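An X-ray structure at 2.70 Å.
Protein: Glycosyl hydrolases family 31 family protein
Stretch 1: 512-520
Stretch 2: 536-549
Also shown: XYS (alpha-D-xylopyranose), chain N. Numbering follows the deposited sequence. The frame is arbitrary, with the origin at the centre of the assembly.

Stretch 1 (512-520) WWTVDAGGF
Stretch 2, residues 536-549: EYRELYVRWLAWTT

A short strand, 513-514, runs into a loop that turns across one side of the helix of the second stretch, which begins earlier in the chain; the two pieces bury 455 Å² between them, both sides summed. By CA position the backbones are nearest at Gly518 and Tyr541, 4.7 Å apart, and next at Ala517 and Leu545, CA to CA 5.2 Å, so the loop advances as the helix runs backward. Asp516 to Gly519 form a type II beta turn, closed by Gly519 N to Asp516 O at 3.0 Å. Ala517 (phi/psi -62/114) and Gly518 (98/3) occupy its corners, and Gly519 leaves it at 82/175.

The turn lies on the indole of Trp544. Chi1 of -151° (t) and chi2 of -40° lay that ring beneath the backbone: Gly518 N stands 3.1 Å from Trp544 CG and Gly519 N 3.5 Å from Trp544 CH2, both over the same face. Ala517 CA sits 4.2 Å from the centroid of the five-membered ring of Trp544 and Gly519 CA 4.0 Å from that of its six-membered ring, two CH-pi contacts, each 27° off the normal. Trp544 NE1 comes within 3.5 Å of Asp516 O, but the angle is too poor for a hydrogen bond.

Glycine is required twice. The backbone angles of Gly518 and Gly519 would each jam a CB against the preceding carbonyl; at Gly518 it would also fall 2.6 Å from Tyr541 CD1 and 2.7 Å from Tyr537 OH.

Tyr537 and Tyr541, one helical turn apart, both take chi1 t (chi2 69° and 79°). Their CA-to-CB bonds point sideways, yet their ends come nearer the loop. Tyr537 OH donates to Gly518 O at 2.7 Å, the only hydrogen bond across the contact. Ala517 O lies at the edge of the Tyr541 ring, 3.3 Å from Tyr541 CE1.

Ala517 CB packs 3.6 Å from Thr548 CG2 and 3.9 Å from Leu545 CD2 (Leu545 chi1 t, chi2 m). Thr548 adopts chi1 67° (p), in which OG1 donates to Leu545 O, 2.7 Å away, while its methyl reaches the loop. The CA-to-CB bond of Val515 points toward the helix, and chi1 of -74° (m) sets Val515 CG2 3.9 Å from Trp547 CZ3, 4.0 Å from Trp544 NE1 at the indole edge and 4.1 Å from Thr548 CG2. Trp547 (chi1 174°, t; chi2 43°) also meets Trp513 (chi1 t, chi2 87°), CH2 to CH2 at 4.1 Å.

The CA-to-CB bond of Phe520, chi1 t, points away from the helix; Phe520 CE1 lies 3.3 Å from O4 of the xylopyranose XYS.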

# COMPACT_ATOMS: atom_id res chain seq x y z
N TRP A 512 39.99 -0.71 -7.40
CA TRP A 512 40.31 -2.14 -7.32
C TRP A 512 39.27 -2.91 -8.13
O TRP A 512 38.28 -3.43 -7.61
CB TRP A 512 40.34 -2.60 -5.87
CG TRP A 512 41.34 -1.89 -4.99
CD1 TRP A 512 41.90 -0.66 -5.20
CD2 TRP A 512 41.90 -2.37 -3.76
NE1 TRP A 512 42.77 -0.35 -4.18
CE2 TRP A 512 42.78 -1.39 -3.28
CE3 TRP A 512 41.74 -3.55 -3.02
CZ2 TRP A 512 43.50 -1.54 -2.10
CZ3 TRP A 512 42.45 -3.70 -1.84
CH2 TRP A 512 43.32 -2.70 -1.39
N TRP A 513 39.50 -2.98 -9.44
CA TRP A 513 38.58 -3.60 -10.37
C TRP A 513 39.33 -4.62 -11.23
O TRP A 513 40.51 -4.44 -11.53
CB TRP A 513 37.90 -2.55 -11.26
CG TRP A 513 36.90 -3.11 -12.22
CD1 TRP A 513 35.58 -3.35 -11.99
CD2 TRP A 513 37.15 -3.51 -13.57
NE1 TRP A 513 34.98 -3.86 -13.11
CE2 TRP A 513 35.93 -3.97 -14.10
CE3 TRP A 513 38.28 -3.51 -14.39
CZ2 TRP A 513 35.81 -4.44 -15.41
CZ3 TRP A 513 38.16 -3.98 -15.68
CH2 TRP A 513 36.94 -4.43 -16.18
N THR A 514 38.63 -5.68 -11.62
CA THR A 514 39.23 -6.75 -12.40
C THR A 514 38.13 -7.54 -13.10
O THR A 514 36.94 -7.24 -12.98
CB THR A 514 40.09 -7.64 -11.50
OG1 THR A 514 40.42 -8.86 -12.18
CG2 THR A 514 39.37 -7.93 -10.19
N VAL A 515 38.54 -8.57 -13.85
CA VAL A 515 37.64 -9.41 -14.63
C VAL A 515 38.03 -10.87 -14.43
O VAL A 515 39.01 -11.19 -13.75
CB VAL A 515 37.65 -9.07 -16.13
CG1 VAL A 515 36.92 -7.78 -16.40
CG2 VAL A 515 39.08 -9.01 -16.65
N ASP A 516 37.27 -11.76 -15.06
CA ASP A 516 37.64 -13.16 -15.21
C ASP A 516 38.36 -13.33 -16.54
O ASP A 516 37.76 -13.16 -17.60
CB ASP A 516 36.41 -14.07 -15.14
CG ASP A 516 35.83 -14.17 -13.75
OD1 ASP A 516 34.80 -14.85 -13.59
OD2 ASP A 516 36.39 -13.55 -12.82
N ALA A 517 39.66 -13.65 -16.48
CA ALA A 517 40.44 -13.83 -17.69
C ALA A 517 39.89 -14.98 -18.52
O ALA A 517 39.93 -16.14 -18.10
CB ALA A 517 41.91 -14.07 -17.35
N GLY A 518 39.36 -14.66 -19.70
CA GLY A 518 38.79 -15.65 -20.58
C GLY A 518 37.28 -15.79 -20.51
O GLY A 518 36.73 -16.65 -21.20
N GLY A 519 36.61 -14.96 -19.71
CA GLY A 519 35.19 -15.11 -19.51
C GLY A 519 34.89 -16.17 -18.46
O GLY A 519 35.77 -16.86 -17.95
N PHE A 520 33.60 -16.29 -18.14
CA PHE A 520 33.15 -17.26 -17.14
C PHE A 520 32.27 -18.35 -17.75
O PHE A 520 32.60 -19.54 -17.65
CB PHE A 520 32.41 -16.55 -16.00
CG PHE A 520 31.80 -17.50 -15.01
CD1 PHE A 520 32.60 -18.16 -14.09
CD2 PHE A 520 30.44 -17.74 -15.01
CE1 PHE A 520 32.04 -19.04 -13.18
CE2 PHE A 520 29.88 -18.62 -14.10
CZ PHE A 520 30.68 -19.27 -13.18
N GLU A 536 40.24 -22.11 -31.42
CA GLU A 536 39.44 -20.89 -31.45
C GLU A 536 39.43 -20.21 -30.09
O GLU A 536 39.69 -19.01 -29.99
CB GLU A 536 38.01 -21.20 -31.91
CG GLU A 536 37.87 -21.59 -33.37
CD GLU A 536 38.17 -23.06 -33.63
OE1 GLU A 536 38.67 -23.74 -32.70
OE2 GLU A 536 37.91 -23.54 -34.75
N TYR A 537 39.13 -20.97 -29.03
CA TYR A 537 39.10 -20.38 -27.70
C TYR A 537 40.49 -20.15 -27.14
O TYR A 537 40.68 -19.22 -26.34
CB TYR A 537 38.29 -21.25 -26.74
CG TYR A 537 38.23 -20.66 -25.36
CD1 TYR A 537 37.50 -19.50 -25.11
CD2 TYR A 537 38.93 -21.23 -24.30
CE1 TYR A 537 37.45 -18.94 -23.85
CE2 TYR A 537 38.89 -20.67 -23.04
CZ TYR A 537 38.15 -19.53 -22.82
OH TYR A 537 38.10 -18.97 -21.57
N ARG A 538 41.47 -20.97 -27.52
CA ARG A 538 42.84 -20.72 -27.10
C ARG A 538 43.31 -19.35 -27.55
O ARG A 538 44.04 -18.66 -26.83
CB ARG A 538 43.76 -21.82 -27.64
CG ARG A 538 43.72 -23.11 -26.85
CD ARG A 538 44.31 -24.25 -27.65
NE ARG A 538 44.66 -25.39 -26.80
CZ ARG A 538 45.22 -26.50 -27.25
NH1 ARG A 538 45.50 -26.64 -28.54
NH2 ARG A 538 45.51 -27.49 -26.41
N GLU A 539 42.90 -18.93 -28.75
CA GLU A 539 43.22 -17.58 -29.22
C GLU A 539 42.55 -16.53 -28.34
O GLU A 539 43.20 -15.56 -27.91
CB GLU A 539 42.79 -17.41 -30.68
CG GLU A 539 43.10 -16.05 -31.26
CD GLU A 539 42.40 -15.80 -32.58
OE1 GLU A 539 41.52 -16.61 -32.94
OE2 GLU A 539 42.73 -14.81 -33.26
N LEU A 540 41.26 -16.70 -28.06
CA LEU A 540 40.53 -15.74 -27.24
C LEU A 540 41.13 -15.64 -25.84
O LEU A 540 41.27 -14.53 -25.31
CB LEU A 540 39.05 -16.14 -27.16
CG LEU A 540 38.17 -15.30 -26.23
CD1 LEU A 540 38.25 -13.82 -26.58
CD2 LEU A 540 36.74 -15.79 -26.28
N TYR A 541 41.47 -16.77 -25.23
CA TYR A 541 41.99 -16.74 -23.87
C TYR A 541 43.33 -16.01 -23.79
O TYR A 541 43.57 -15.24 -22.86
CB TYR A 541 42.13 -18.16 -23.32
CG TYR A 541 42.67 -18.19 -21.90
CD1 TYR A 541 41.83 -17.93 -20.82
CD2 TYR A 541 44.01 -18.45 -21.65
CE1 TYR A 541 42.32 -17.94 -19.53
CE2 TYR A 541 44.50 -18.47 -20.36
CZ TYR A 541 43.65 -18.21 -19.30
OH TYR A 541 44.13 -18.22 -18.02
N VAL A 542 44.21 -16.25 -24.76
CA VAL A 542 45.53 -15.61 -24.73
C VAL A 542 45.39 -14.10 -24.91
O VAL A 542 46.10 -13.32 -24.27
CB VAL A 542 46.45 -16.24 -25.78
CG1 VAL A 542 47.72 -15.43 -25.93
CG2 VAL A 542 46.79 -17.67 -25.38
N ARG A 543 44.48 -13.67 -25.78
CA ARG A 543 44.18 -12.25 -25.89
C ARG A 543 43.64 -11.70 -24.58
O ARG A 543 44.02 -10.61 -24.14
CB ARG A 543 43.19 -12.00 -27.02
CG ARG A 543 43.70 -12.34 -28.41
CD ARG A 543 44.83 -11.42 -28.83
NE ARG A 543 45.07 -11.48 -30.26
CZ ARG A 543 46.00 -10.78 -30.89
NH1 ARG A 543 46.79 -9.96 -30.21
NH2 ARG A 543 46.15 -10.89 -32.21
N TRP A 544 42.74 -12.45 -23.94
CA TRP A 544 42.11 -12.00 -22.70
C TRP A 544 43.11 -11.98 -21.55
O TRP A 544 43.19 -11.01 -20.79
CB TRP A 544 40.92 -12.89 -22.38
CG TRP A 544 39.81 -12.23 -21.62
CD1 TRP A 544 39.93 -11.34 -20.59
CD2 TRP A 544 38.40 -12.40 -21.83
NE1 TRP A 544 38.69 -10.95 -20.15
CE2 TRP A 544 37.74 -11.59 -20.89
CE3 TRP A 544 37.65 -13.17 -22.72
CZ2 TRP A 544 36.35 -11.52 -20.82
CZ3 TRP A 544 36.27 -13.10 -22.65
CH2 TRP A 544 35.63 -12.29 -21.71
N LEU A 545 43.88 -13.07 -21.40
CA LEU A 545 44.87 -13.15 -20.33
C LEU A 545 45.91 -12.05 -20.45
O LEU A 545 46.39 -11.52 -19.44
CB LEU A 545 45.53 -14.53 -20.34
CG LEU A 545 46.38 -14.99 -19.15
CD1 LEU A 545 47.81 -14.46 -19.23
CD2 LEU A 545 45.73 -14.58 -17.84
N ALA A 546 46.27 -11.68 -21.68
CA ALA A 546 47.24 -10.61 -21.88
C ALA A 546 46.69 -9.28 -21.36
O ALA A 546 47.44 -8.46 -20.81
CB ALA A 546 47.61 -10.50 -23.36
N TRP A 547 45.39 -9.05 -21.54
CA TRP A 547 44.79 -7.79 -21.08
C TRP A 547 44.81 -7.69 -19.56
O TRP A 547 45.03 -6.60 -19.02
CB TRP A 547 43.37 -7.67 -21.62
CG TRP A 547 42.64 -6.47 -21.09
CD1 TRP A 547 43.13 -5.20 -20.95
CD2 TRP A 547 41.29 -6.43 -20.62
NE1 TRP A 547 42.17 -4.38 -20.42
CE2 TRP A 547 41.03 -5.10 -20.21
CE3 TRP A 547 40.27 -7.38 -20.50
CZ2 TRP A 547 39.80 -4.71 -19.70
CZ3 TRP A 547 39.05 -6.99 -19.99
CH2 TRP A 547 38.82 -5.66 -19.60
N THR A 548 44.56 -8.80 -18.87
CA THR A 548 44.52 -8.77 -17.41
C THR A 548 45.86 -8.38 -16.80
O THR A 548 45.91 -7.98 -15.63
CB THR A 548 44.08 -10.13 -16.87
OG1 THR A 548 45.09 -11.10 -17.14
CG2 THR A 548 42.78 -10.56 -17.52
N THR A 549 46.96 -8.49 -17.56
CA THR A 549 48.24 -7.99 -17.08
C THR A 549 48.19 -6.49 -16.82
O THR A 549 48.84 -6.00 -15.89
CB THR A 549 49.34 -8.31 -18.09
OG1 THR A 549 49.20 -9.66 -18.55
CG2 THR A 549 50.72 -8.14 -17.46
C1 XYS N . 29.12 -17.25 -9.28
C2 XYS N . 30.40 -16.45 -9.44
C3 XYS N . 31.46 -17.33 -10.06
C4 XYS N . 31.60 -18.60 -9.25
C5 XYS N . 30.24 -19.24 -9.08
O1 XYS N . 28.71 -17.71 -10.54
O2 XYS N . 30.15 -15.33 -10.26
O3 XYS N . 32.69 -16.64 -10.08
O4 XYS N . 32.45 -19.49 -9.94
O5 XYS N . 29.37 -18.34 -8.43